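Local coordinates for reticulocyte binding protein (Streptococcus agalactiae COH1, PDB 3FAW) that is a cell-wall pullulanase of group B Streptococcus that probably hydrolyses alpha-1,6 branch links in pullulan and related glucans, at residues Leu302-Lys307 and Gly620-Arg625; Arg600-Asn605 and Gln691-Gly696. All coordinates share one frame; numbering follows the deposited sequence.

Contact 1: Leu302-Lys307 and Gly620-Arg625. With CA (calcium ion), chain C.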
loop_
_atom_site.group_PDB
_atom_site.type_symbol
_atom_site.label_atom_id
_atom_site.label_comp_id
_atom_site.label_asym_id
_atom_site.label_seq_id
_atom_site.Cartn_x
_atom_site.Cartn_y
_atom_site.Cartn_z
ATOM N N LEU A 302 -2.157 13.173 -17.869
ATOM C CA LEU A 302 -1.781 13.942 -16.672
ATOM C C LEU A 302 -2.389 15.345 -16.633
ATOM O O LEU A 302 -2.588 15.902 -15.550
ATOM C CB LEU A 302 -0.254 14.047 -16.542
ATOM C CG LEU A 302 0.521 12.746 -16.302
ATOM C CD1 LEU A 302 2.039 13.010 -16.333
ATOM C CD2 LEU A 302 0.114 12.077 -14.993
ATOM N N ASP A 303 -2.661 15.920 -17.803
ATOM C CA ASP A 303 -3.326 17.224 -17.892
ATOM C C ASP A 303 -4.668 17.215 -17.149
ATOM O O ASP A 303 -4.990 18.163 -16.432
ATOM C CB ASP A 303 -3.532 17.631 -19.359
ATOM C CG ASP A 303 -2.266 18.202 -20.009
ATOM O OD1 ASP A 303 -1.194 18.227 -19.364
ATOM O OD2 ASP A 303 -2.348 18.632 -21.182
ATOM N N TYR A 304 -5.431 16.137 -17.313
ATOM C CA TYR A 304 -6.685 15.936 -16.579
ATOM C C TYR A 304 -6.491 16.042 -15.065
ATOM O O TYR A 304 -7.271 16.702 -14.374
ATOM C CB TYR A 304 -7.281 14.564 -16.913
ATOM C CG TYR A 304 -8.467 14.169 -16.051
ATOM C CD1 TYR A 304 -9.754 14.606 -16.365
ATOM C CD2 TYR A 304 -8.301 13.356 -14.929
ATOM C CE1 TYR A 304 -10.844 14.250 -15.584
ATOM C CE2 TYR A 304 -9.393 12.994 -14.133
ATOM C CZ TYR A 304 -10.662 13.447 -14.472
ATOM O OH TYR A 304 -11.752 13.105 -13.710
ATOM N N LEU A 305 -5.456 15.373 -14.561
ATOM C CA LEU A 305 -5.162 15.360 -13.131
ATOM C C LEU A 305 -4.573 16.690 -12.665
ATOM O O LEU A 305 -4.848 17.131 -11.550
ATOM C CB LEU A 305 -4.218 14.204 -12.784
ATOM C CG LEU A 305 -4.774 12.791 -12.992
ATOM C CD1 LEU A 305 -3.700 11.749 -12.708
ATOM C CD2 LEU A 305 -5.994 12.542 -12.119
ATOM N N GLN A 306 -3.768 17.327 -13.515
ATOM C CA GLN A 306 -3.274 18.676 -13.226
ATOM C C GLN A 306 -4.453 19.640 -13.054
ATOM O O GLN A 306 -4.488 20.424 -12.105
ATOM C CB GLN A 306 -2.342 19.172 -14.338
ATOM C CG GLN A 306 -1.724 20.539 -14.067
ATOM C CD GLN A 306 -0.805 21.022 -15.181
ATOM O OE1 GLN A 306 -0.848 20.522 -16.310
ATOM N NE2 GLN A 306 0.028 22.010 -14.867
ATOM N N LYS A 307 -5.413 19.572 -13.973
ATOM C CA LYS A 307 -6.619 20.399 -13.897
ATOM C C LYS A 307 -7.475 20.027 -12.684
ATOM O O LYS A 307 -7.973 20.905 -11.983
ATOM C CB LYS A 307 -7.450 20.267 -15.176
ATOM C CG LYS A 307 -6.804 20.868 -16.421
ATOM C CD LYS A 307 -7.543 20.424 -17.684
ATOM C CE LYS A 307 -7.006 21.109 -18.940
ATOM N NZ LYS A 307 -5.689 20.560 -19.385
ATOM N N GLY A 620 -11.612 8.046 -9.886
ATOM C CA GLY A 620 -12.991 7.827 -10.301
ATOM C C GLY A 620 -14.018 8.300 -9.287
ATOM O O GLY A 620 -15.202 8.432 -9.610
ATOM N N GLN A 621 -13.573 8.541 -8.053
ATOM C CA GLN A 621 -14.438 9.091 -7.009
ATOM C C GLN A 621 -14.947 10.475 -7.415
ATOM O O GLN A 621 -16.032 10.886 -7.005
ATOM C CB GLN A 621 -13.682 9.161 -5.675
ATOM C CG GLN A 621 -14.531 9.504 -4.448
ATOM C CD GLN A 621 -13.700 9.574 -3.174
ATOM O OE1 GLN A 621 -12.758 8.801 -2.991
ATOM N NE2 GLN A 621 -14.040 10.509 -2.290
ATOM N N GLU A 622 -14.160 11.182 -8.224
ATOM C CA GLU A 622 -14.537 12.508 -8.719
ATOM C C GLU A 622 -15.725 12.511 -9.692
ATOM O O GLU A 622 -16.422 13.512 -9.775
ATOM C CB GLU A 622 -13.332 13.238 -9.348
ATOM C CG GLU A 622 -12.877 12.741 -10.729
ATOM C CD GLU A 622 -11.853 11.615 -10.668
ATOM O OE1 GLU A 622 -11.856 10.830 -9.688
ATOM O OE2 GLU A 622 -11.045 11.513 -11.617
ATOM N N TYR A 623 -15.954 11.413 -10.418
ATOM C CA TYR A 623 -17.058 11.353 -11.391
ATOM C C TYR A 623 -18.160 10.339 -11.060
ATOM O O TYR A 623 -19.220 10.375 -11.677
ATOM C CB TYR A 623 -16.528 11.141 -12.831
ATOM C CG TYR A 623 -16.103 9.727 -13.191
ATOM C CD1 TYR A 623 -17.037 8.771 -13.583
ATOM C CD2 TYR A 623 -14.762 9.354 -13.168
ATOM C CE1 TYR A 623 -16.652 7.483 -13.919
ATOM C CE2 TYR A 623 -14.367 8.062 -13.506
ATOM C CZ TYR A 623 -15.312 7.133 -13.875
ATOM O OH TYR A 623 -14.912 5.854 -14.203
ATOM N N GLY A 624 -17.924 9.448 -10.100
ATOM C CA GLY A 624 -18.915 8.422 -9.742
ATOM C C GLY A 624 -18.667 7.086 -10.424
ATOM O O GLY A 624 -19.591 6.450 -10.941
ATOM N N ARG A 625 -17.409 6.659 -10.391
ATOM C CA ARG A 625 -16.962 5.399 -10.977
ATOM C C ARG A 625 -17.758 4.197 -10.459
ATOM O O ARG A 625 -18.086 4.116 -9.270
ATOM C CB ARG A 625 -15.470 5.220 -10.671
ATOM C CG ARG A 625 -14.821 3.956 -11.203
ATOM C CD ARG A 625 -13.331 3.988 -10.899
ATOM N NE ARG A 625 -12.687 2.708 -11.156
ATOM C CZ ARG A 625 -11.373 2.498 -11.121
ATOM N NH1 ARG A 625 -10.534 3.482 -10.829
ATOM N NH2 ARG A 625 -10.897 1.286 -11.380
HETATM CA CA CA C . -8.175 23.103 -11.270
HETATM O O HOH W 1 -5.858 22.714 -10.840
HETATM O O HOH W 2 -10.272 22.698 -12.447
HETATM O O HOH W 3 -7.711 24.561 -9.419
HETATM O O HOH W 4 -9.126 22.055 -9.076
#
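E622 and Y304 meet through their polar ends, and one hydrogen bond carries the contact. The two side chains come from opposite directions. From CB, the E622 chain starts between its backbone N and carbonyl carbon (chi1 74°). It bends again at the next bond, which folds the carboxylate back toward its own loop. CG passes 3.2 Å from Y304 OH. CD follows at 3.4 Å from Y304 OH. The two carboxylate oxygens then do different work. E622 OE2 accepts a hydrogen bond from Y304 OH at 2.7 Å, through the lone pair that faces away from OE1. It lies at the edge of the tyrosine ring, in its plane, 3.4 Å from Y304 CE2. The ring and carboxylate planes are 32° apart. E622 OE1 turns inward and accepts from G620 N at 2.8 Å. That N-H arrives on the syn side but 35° out of the carboxylate plane, and the bond is bent. OE1 is gripped by G620 N and OE2 by Y304 OH and Y271 OH, which should limit rotation of the carboxylate. The loop is also drawn together by G620 O, which accepts from the backbone N atoms of Y623, G624 and R625.

On the helix, K307 O binds a calcium ion at 2.3 Å, with four waters completing the ligands found here. One of these waters also donates to Q306 O.

In the chain, helix 302-308 comes between barrel strands 269-273 and 312-315. L302 and L305 pack on I313 of the second. Y271 lies on the first. The loop follows strand 614-618, the eighth. The contact lies where the first and eighth strands pair to close the barrel, with helix 675-679 packed against Y304 and Y623.

Contact 2: Arg600-Asn605 and Gln691-Gly696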
loop_
_atom_site.group_PDB
_atom_site.type_symbol
_atom_site.label_atom_id
_atom_site.label_comp_id
_atom_site.label_asym_id
_atom_site.label_seq_id
_atom_site.Cartn_x
_atom_site.Cartn_y
_atom_site.Cartn_z
ATOM N N ARG A 600 -25.857 12.653 -3.297
ATOM C CA ARG A 600 -25.265 12.081 -2.083
ATOM C C ARG A 600 -23.747 11.909 -2.187
ATOM O O ARG A 600 -23.027 12.136 -1.216
ATOM C CB ARG A 600 -25.922 10.738 -1.757
ATOM C CG ARG A 600 -27.393 10.862 -1.390
ATOM C CD ARG A 600 -28.057 9.503 -1.267
ATOM N NE ARG A 600 -29.468 9.611 -0.902
ATOM C CZ ARG A 600 -29.929 9.824 0.334
ATOM N NH1 ARG A 600 -29.100 9.975 1.352
ATOM N NH2 ARG A 600 -31.237 9.896 0.551
ATOM N N LEU A 601 -23.268 11.509 -3.361
ATOM C CA LEU A 601 -21.833 11.359 -3.611
ATOM C C LEU A 601 -21.104 12.689 -3.415
ATOM O O LEU A 601 -20.036 12.740 -2.798
ATOM C CB LEU A 601 -21.600 10.825 -5.031
ATOM C CG LEU A 601 -20.186 10.383 -5.416
ATOM C CD1 LEU A 601 -20.246 9.439 -6.608
ATOM C CD2 LEU A 601 -19.287 11.571 -5.729
ATOM N N ARG A 602 -21.698 13.762 -3.927
ATOM C CA ARG A 602 -21.108 15.094 -3.825
ATOM C C ARG A 602 -21.027 15.584 -2.378
ATOM O O ARG A 602 -20.086 16.291 -2.017
ATOM C CB ARG A 602 -21.880 16.090 -4.698
ATOM C CG ARG A 602 -21.620 15.898 -6.185
ATOM C CD ARG A 602 -22.292 16.975 -7.038
ATOM N NE ARG A 602 -23.699 16.691 -7.320
ATOM C CZ ARG A 602 -24.221 16.431 -8.524
ATOM N NH1 ARG A 602 -23.474 16.393 -9.622
ATOM N NH2 ARG A 602 -25.523 16.203 -8.632
ATOM N N LEU A 603 -22.001 15.201 -1.554
ATOM C CA LEU A 603 -21.953 15.496 -0.123
ATOM C C LEU A 603 -20.739 14.845 0.534
ATOM O O LEU A 603 -20.055 15.478 1.331
ATOM C CB LEU A 603 -23.231 15.032 0.583
ATOM C CG LEU A 603 -24.534 15.740 0.203
ATOM C CD1 LEU A 603 -25.656 15.252 1.108
ATOM C CD2 LEU A 603 -24.399 17.260 0.266
ATOM N N GLY A 604 -20.485 13.585 0.191
ATOM C CA GLY A 604 -19.313 12.858 0.682
ATOM C C GLY A 604 -17.998 13.531 0.334
ATOM O O GLY A 604 -17.109 13.635 1.178
ATOM N N ASN A 605 -17.876 13.989 -0.914
ATOM C CA ASN A 605 -16.665 14.671 -1.375
ATOM C C ASN A 605 -16.472 16.029 -0.701
ATOM O O ASN A 605 -15.343 16.423 -0.412
ATOM C CB ASN A 605 -16.670 14.828 -2.902
ATOM C CG ASN A 605 -16.450 13.508 -3.635
ATOM O OD1 ASN A 605 -16.314 12.443 -3.019
ATOM N ND2 ASN A 605 -16.414 13.574 -4.965
ATOM N N GLN A 691 -17.839 15.724 -11.408
ATOM C CA GLN A 691 -16.383 15.862 -11.493
ATOM C C GLN A 691 -15.952 17.334 -11.425
ATOM O O GLN A 691 -14.928 17.654 -10.808
ATOM C CB GLN A 691 -15.817 15.118 -12.724
ATOM C CG GLN A 691 -15.468 15.963 -13.933
ATOM C CD GLN A 691 -14.124 16.661 -13.810
ATOM O OE1 GLN A 691 -13.111 16.048 -13.469
ATOM N NE2 GLN A 691 -14.108 17.945 -14.109
ATOM N N ALA A 692 -16.740 18.219 -12.041
ATOM C CA ALA A 692 -16.501 19.661 -11.954
ATOM C C ALA A 692 -16.741 20.157 -10.529
ATOM O O ALA A 692 -16.058 21.061 -10.055
ATOM C CB ALA A 692 -17.398 20.417 -12.946
ATOM N N TYR A 693 -17.714 19.551 -9.852
ATOM C CA TYR A 693 -17.983 19.844 -8.442
ATOM C C TYR A 693 -16.769 19.464 -7.579
ATOM O O TYR A 693 -16.313 20.255 -6.749
ATOM C CB TYR A 693 -19.237 19.087 -7.981
ATOM C CG TYR A 693 -19.953 19.687 -6.790
ATOM C CD1 TYR A 693 -20.784 20.796 -6.937
ATOM C CD2 TYR A 693 -19.832 19.123 -5.523
ATOM C CE1 TYR A 693 -21.458 21.341 -5.850
ATOM C CE2 TYR A 693 -20.503 19.664 -4.429
ATOM C CZ TYR A 693 -21.313 20.771 -4.598
ATOM O OH TYR A 693 -21.977 21.304 -3.510
ATOM N N THR A 694 -16.242 18.263 -7.804
ATOM C CA THR A 694 -15.085 17.756 -7.061
ATOM C C THR A 694 -13.816 18.570 -7.338
ATOM O O THR A 694 -13.054 18.864 -6.415
ATOM C CB THR A 694 -14.836 16.265 -7.374
ATOM O OG1 THR A 694 -16.030 15.520 -7.108
ATOM C CG2 THR A 694 -13.697 15.702 -6.526
ATOM N N ALA A 695 -13.601 18.934 -8.602
ATOM C CA ALA A 695 -12.479 19.803 -8.992
ATOM C C ALA A 695 -12.504 21.148 -8.256
ATOM O O ALA A 695 -11.467 21.631 -7.803
ATOM C CB ALA A 695 -12.485 20.032 -10.497
ATOM N N GLY A 696 -13.691 21.743 -8.143
ATOM C CA GLY A 696 -13.878 22.997 -7.410
ATOM C C GLY A 696 -13.685 22.889 -5.904
ATOM O O GLY A 696 -13.248 23.841 -5.257
#
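The ring of Y693 carries the aliphatic part of R602 on one face. R602 CD sits over that face, displaced toward the rim, and comes within 3.6 Å of Y693 CG. Its distance to the centroid of the Y693 ring is 3.9 Å, a CH-pi contact. R602 CG and CB continue along one side of the ring, CG at 3.7 Å from Y693 CD2 and CB at 3.8 Å from Y693 CE2. The two side chains cross at about a right angle. A bend at chi3 (-83°) then lifts the charged end away from the face, still above the ring. The guanidinium plane is turned 64° from the ring plane, so the groups do not stack flat. R602 CZ is 5.9 Å from the centroid of the Y693 ring, and any cation-pi attraction is weak at most. At the far end of the ring, Y693 OH hydrogen-bonds D779 O.

The second flat group is the N605 amide. T694 OG1 lies nearly in its plane and accepts from N605 ND2 at 2.9 Å, with an N-H...O angle of 144°. The methyl T694 CG2 is 3.8 Å from N605 ND2, so the amide meets both branches of the threonine. T694 OG1 also bonds T690 O, one turn back in its own helix. The buried hydroxyl is thereby held from both helices.

All four touching residues are buried. Helix 590-609 leads from strand 566-568 to strand 614-618, and helix 685-703 comes after the eighth barrel strand, 614-618. Y693 OH ties helix 685-703 to D779 in the C-terminal beta region. This is packing of two long helices, 590-609 and 685-703, on the outside of the (beta/alpha)8 barrel of the alpha-amylase superfamily.

The centres of contact 1 and contact 2 are 11 Å apart, and their segments alternate along the chain. Loop 620-625 is wedged against both helices of contact 2. Q621 NE2 lies 3.1 Å from N605 OD1, a probable hydrogen bond. E622 O lies 3.4 Å from T694 OG1, at most a weak bond. Helix 685-703 also reaches contact 1 directly, with Q691 OE1 3.3 Å from Y304 OH. The loop after the eighth strand thus joins the helix at 302-308 to the two helices of contact 2. The side chain of T694 is about 10 Å from the calcium ion held by K307 O of contact 1.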